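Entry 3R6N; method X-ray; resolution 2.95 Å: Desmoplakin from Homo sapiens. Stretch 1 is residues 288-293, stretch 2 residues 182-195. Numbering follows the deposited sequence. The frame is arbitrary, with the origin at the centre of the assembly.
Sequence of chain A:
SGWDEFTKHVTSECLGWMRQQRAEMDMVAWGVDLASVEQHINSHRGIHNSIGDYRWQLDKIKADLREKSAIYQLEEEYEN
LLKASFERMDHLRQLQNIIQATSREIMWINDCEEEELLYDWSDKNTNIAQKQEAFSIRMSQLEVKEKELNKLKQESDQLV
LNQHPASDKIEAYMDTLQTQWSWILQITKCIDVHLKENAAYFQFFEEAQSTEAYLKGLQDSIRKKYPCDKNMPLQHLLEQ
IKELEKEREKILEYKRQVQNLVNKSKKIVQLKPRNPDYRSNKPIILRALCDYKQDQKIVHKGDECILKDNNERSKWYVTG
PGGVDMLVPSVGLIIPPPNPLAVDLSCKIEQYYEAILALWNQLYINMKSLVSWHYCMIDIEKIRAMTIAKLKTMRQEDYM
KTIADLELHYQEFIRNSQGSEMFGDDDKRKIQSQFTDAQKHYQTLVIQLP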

# COMPACT_ATOMS: atom_id res chain seq x y z
N ALA A 288 7.46 10.14 0.56
CA ALA A 288 8.07 9.57 -0.63
C ALA A 288 8.22 8.06 -0.48
O ALA A 288 8.73 7.58 0.53
CB ALA A 288 9.41 10.22 -0.91
N LEU A 289 7.75 7.32 -1.48
CA LEU A 289 7.79 5.86 -1.43
C LEU A 289 9.14 5.35 -1.93
O LEU A 289 9.53 4.22 -1.63
CB LEU A 289 6.65 5.26 -2.25
CG LEU A 289 5.21 5.53 -1.80
CD1 LEU A 289 4.19 4.83 -2.71
CD2 LEU A 289 5.01 5.12 -0.35
N CYS A 290 9.84 6.19 -2.68
CA CYS A 290 11.11 5.82 -3.28
C CYS A 290 11.89 7.07 -3.69
O CYS A 290 11.31 8.14 -3.86
CB CYS A 290 10.85 4.99 -4.53
SG CYS A 290 9.95 5.94 -5.76
N ASP A 291 13.20 6.93 -3.85
CA ASP A 291 14.02 8.03 -4.34
C ASP A 291 13.58 8.46 -5.72
O ASP A 291 13.46 7.64 -6.64
CB ASP A 291 15.50 7.66 -4.39
CG ASP A 291 16.10 7.42 -3.02
OD1 ASP A 291 15.55 7.95 -2.03
OD2 ASP A 291 17.11 6.70 -2.94
N TYR A 292 13.34 9.76 -5.87
CA TYR A 292 13.14 10.35 -7.18
C TYR A 292 14.05 11.56 -7.35
O TYR A 292 14.11 12.44 -6.48
CB TYR A 292 11.68 10.74 -7.42
CG TYR A 292 11.48 11.43 -8.75
CD1 TYR A 292 11.40 10.71 -9.93
CD2 TYR A 292 11.40 12.81 -8.83
CE1 TYR A 292 11.23 11.34 -11.16
CE2 TYR A 292 11.23 13.45 -10.05
CZ TYR A 292 11.15 12.71 -11.21
OH TYR A 292 10.98 13.34 -12.42
N LYS A 293 14.75 11.60 -8.48
CA LYS A 293 15.69 12.68 -8.76
C LYS A 293 15.62 13.14 -10.21
O LYS A 293 15.66 12.33 -11.15
CB LYS A 293 17.11 12.23 -8.39
CG LYS A 293 18.18 12.48 -9.42
CD LYS A 293 18.60 11.21 -10.16
CE LYS A 293 18.98 10.08 -9.21
NZ LYS A 293 19.33 8.82 -9.94
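Stretch 2 (182-195) SWILQITKCIDVHL

A helix can pack against an irregular segment without a single hydrogen bond between them, provided that the helix offers one consistent face and the segment turns its side chains onto it. Residues 182-195 of desmoplakin illustrate the principle. They lie within a longer helix, continuous at both ends, and its backbone bonds are largely of the i to i-4 kind, as in Ile191 N to Ile187 O at 2.8 Å and Ile187 N to Trp183 O at 3.1 Å. The partner, residues 288-293, is more irregular: Leu289 has helix-like torsions (-85/-20), Cys290 is extended (-162/159), and by Tyr292 the chain has entered a strand.

The two stretches run in opposite senses. Leu289 lies nearest Cys190, with CA to CA 5.6 Å; Cys290 lies nearest Gln186, with CA to CA 6.3 Å; and Tyr292 lies nearest Trp183, with CA to CA 8.4 Å. The widening separation shows the short segment drawing away from the helix, and at the Trp183 end the contact is carried by long aromatic side chains.

At the close end, Leu289 points toward the helix and packs against Cys190, Val193 and His194. Its CB comes within 3.2 Å of Cys190 CB, a tight approach that leaves no room for another atom between the two beta carbons. The branches of its side chain reach farther along the helix: CD2 lies 4.0 Å from Val193 CG1, while CD1 sits over one face of the His194 ring, 3.4 Å from NE2, a nitrogen whose hydrogen bond is made elsewhere in the structure.

Cys290 also points toward the helix and occupies the middle of the contact. Its SG is 3.9 Å from Cys190 SG, too far for a disulfide, so the two sulfurs meet simply as apolar atoms. The same SG approaches Trp183 CZ3 at 4.1 Å, obliquely to the ring, and Cys290 CB lies 3.3 Å from Gln186 OE1.

At the wide end, Trp183 and Tyr292 both direct CA-to-CB sideways, yet their rings converge, Tyr292 CD1 reaching 3.6 Å from Trp183 CH2. The Tyr292 ring and the Trp183 six-membered ring meet obliquely, with planes at 56° and centroids 5.4 Å apart. Asp291 contributes its backbone here, its O lying at the edge of the indole, 4.0 Å from Trp183 CZ3. On the helix, Ile187 and Ile191 point away from the segment, leaving Trp183, Gln186, Cys190, Val193 and His194 to form the contact.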

# COMPACT_ATOMS: atom_id res chain seq x y z
N SER A 182 16.37 0.93 -13.54
CA SER A 182 16.38 1.16 -12.10
C SER A 182 15.11 1.87 -11.64
O SER A 182 14.59 1.60 -10.56
CB SER A 182 17.61 1.97 -11.69
OG SER A 182 18.78 1.17 -11.74
N TRP A 183 14.62 2.77 -12.49
CA TRP A 183 13.44 3.56 -12.18
C TRP A 183 12.16 2.72 -12.25
O TRP A 183 11.27 2.87 -11.40
CB TRP A 183 13.36 4.79 -13.10
CG TRP A 183 12.07 5.55 -13.03
CD1 TRP A 183 11.23 5.82 -14.08
CD2 TRP A 183 11.47 6.14 -11.87
NE1 TRP A 183 10.14 6.54 -13.64
CE2 TRP A 183 10.27 6.75 -12.29
CE3 TRP A 183 11.83 6.20 -10.52
CZ2 TRP A 183 9.42 7.42 -11.40
CZ3 TRP A 183 10.98 6.87 -9.64
CH2 TRP A 183 9.80 7.47 -10.09
N ILE A 184 12.06 1.83 -13.23
CA ILE A 184 10.88 0.96 -13.32
C ILE A 184 10.74 0.03 -12.11
O ILE A 184 9.63 -0.31 -11.71
CB ILE A 184 10.88 0.12 -14.62
CG1 ILE A 184 9.48 -0.44 -14.89
CG2 ILE A 184 11.89 -1.01 -14.53
CD1 ILE A 184 8.44 0.62 -15.15
N LEU A 185 11.87 -0.36 -11.52
CA LEU A 185 11.87 -1.22 -10.34
C LEU A 185 11.49 -0.42 -9.10
O LEU A 185 10.95 -0.97 -8.13
CB LEU A 185 13.26 -1.83 -10.13
CG LEU A 185 13.87 -2.57 -11.32
CD1 LEU A 185 15.35 -2.84 -11.10
CD2 LEU A 185 13.11 -3.87 -11.58
N GLN A 186 11.79 0.87 -9.12
CA GLN A 186 11.42 1.73 -8.01
C GLN A 186 9.91 1.87 -7.99
O GLN A 186 9.28 1.85 -6.93
CB GLN A 186 12.08 3.10 -8.15
CG GLN A 186 13.55 3.09 -7.80
CD GLN A 186 13.81 2.56 -6.41
OE1 GLN A 186 13.50 3.22 -5.41
NE2 GLN A 186 14.39 1.36 -6.33
N ILE A 187 9.33 2.02 -9.17
CA ILE A 187 7.90 2.13 -9.32
C ILE A 187 7.21 0.86 -8.81
O ILE A 187 6.20 0.93 -8.11
CB ILE A 187 7.52 2.40 -10.78
CG1 ILE A 187 7.95 3.81 -11.17
CG2 ILE A 187 6.02 2.21 -11.00
CD1 ILE A 187 7.64 4.18 -12.61
N THR A 188 7.78 -0.29 -9.15
CA THR A 188 7.22 -1.56 -8.72
C THR A 188 7.30 -1.72 -7.21
O THR A 188 6.45 -2.36 -6.59
CB THR A 188 7.93 -2.76 -9.36
OG1 THR A 188 9.27 -2.86 -8.85
CG2 THR A 188 7.97 -2.62 -10.87
N LYS A 189 8.34 -1.15 -6.61
CA LYS A 189 8.53 -1.26 -5.18
C LYS A 189 7.49 -0.46 -4.43
O LYS A 189 7.08 -0.82 -3.32
CB LYS A 189 9.94 -0.82 -4.76
CG LYS A 189 10.99 -1.90 -4.91
CD LYS A 189 12.16 -1.65 -3.99
CE LYS A 189 12.97 -2.91 -3.74
NZ LYS A 189 14.00 -2.72 -2.67
N CYS A 190 7.04 0.64 -5.04
CA CYS A 190 6.06 1.48 -4.38
C CYS A 190 4.65 1.19 -4.87
O CYS A 190 3.67 1.65 -4.28
CB CYS A 190 6.44 2.97 -4.45
SG CYS A 190 6.70 3.72 -6.08
N ILE A 191 4.54 0.41 -5.93
CA ILE A 191 3.26 -0.14 -6.36
C ILE A 191 2.82 -1.23 -5.40
O ILE A 191 1.63 -1.39 -5.12
CB ILE A 191 3.30 -0.70 -7.79
CG1 ILE A 191 3.18 0.42 -8.82
CG2 ILE A 191 2.17 -1.70 -8.01
CD1 ILE A 191 3.29 -0.06 -10.25
N ASP A 192 3.78 -1.99 -4.89
CA ASP A 192 3.48 -3.02 -3.91
C ASP A 192 2.93 -2.40 -2.63
O ASP A 192 2.17 -3.02 -1.89
CB ASP A 192 4.71 -3.87 -3.59
CG ASP A 192 4.72 -5.20 -4.32
OD1 ASP A 192 5.78 -5.87 -4.35
OD2 ASP A 192 3.67 -5.58 -4.88
N VAL A 193 3.31 -1.15 -2.38
CA VAL A 193 2.90 -0.46 -1.16
C VAL A 193 1.50 0.13 -1.30
O VAL A 193 0.73 0.12 -0.34
CB VAL A 193 3.90 0.62 -0.74
CG1 VAL A 193 3.28 1.55 0.28
CG2 VAL A 193 5.14 -0.03 -0.17
N HIS A 194 1.18 0.64 -2.48
CA HIS A 194 -0.17 1.12 -2.74
C HIS A 194 -1.14 -0.04 -2.59
O HIS A 194 -2.13 0.04 -1.86
CB HIS A 194 -0.29 1.75 -4.13
CG HIS A 194 0.35 3.09 -4.24
ND1 HIS A 194 0.11 4.11 -3.34
CD2 HIS A 194 1.21 3.60 -5.15
CE1 HIS A 194 0.80 5.18 -3.68
NE2 HIS A 194 1.48 4.89 -4.78
N LEU A 195 -0.84 -1.14 -3.29
CA LEU A 195 -1.67 -2.33 -3.22
C LEU A 195 -1.98 -2.74 -1.78
O LEU A 195 -3.09 -3.17 -1.48
CB LEU A 195 -1.00 -3.49 -3.96
CG LEU A 195 -1.05 -3.45 -5.49
CD1 LEU A 195 -0.40 -4.68 -6.07
CD2 LEU A 195 -2.49 -3.33 -5.97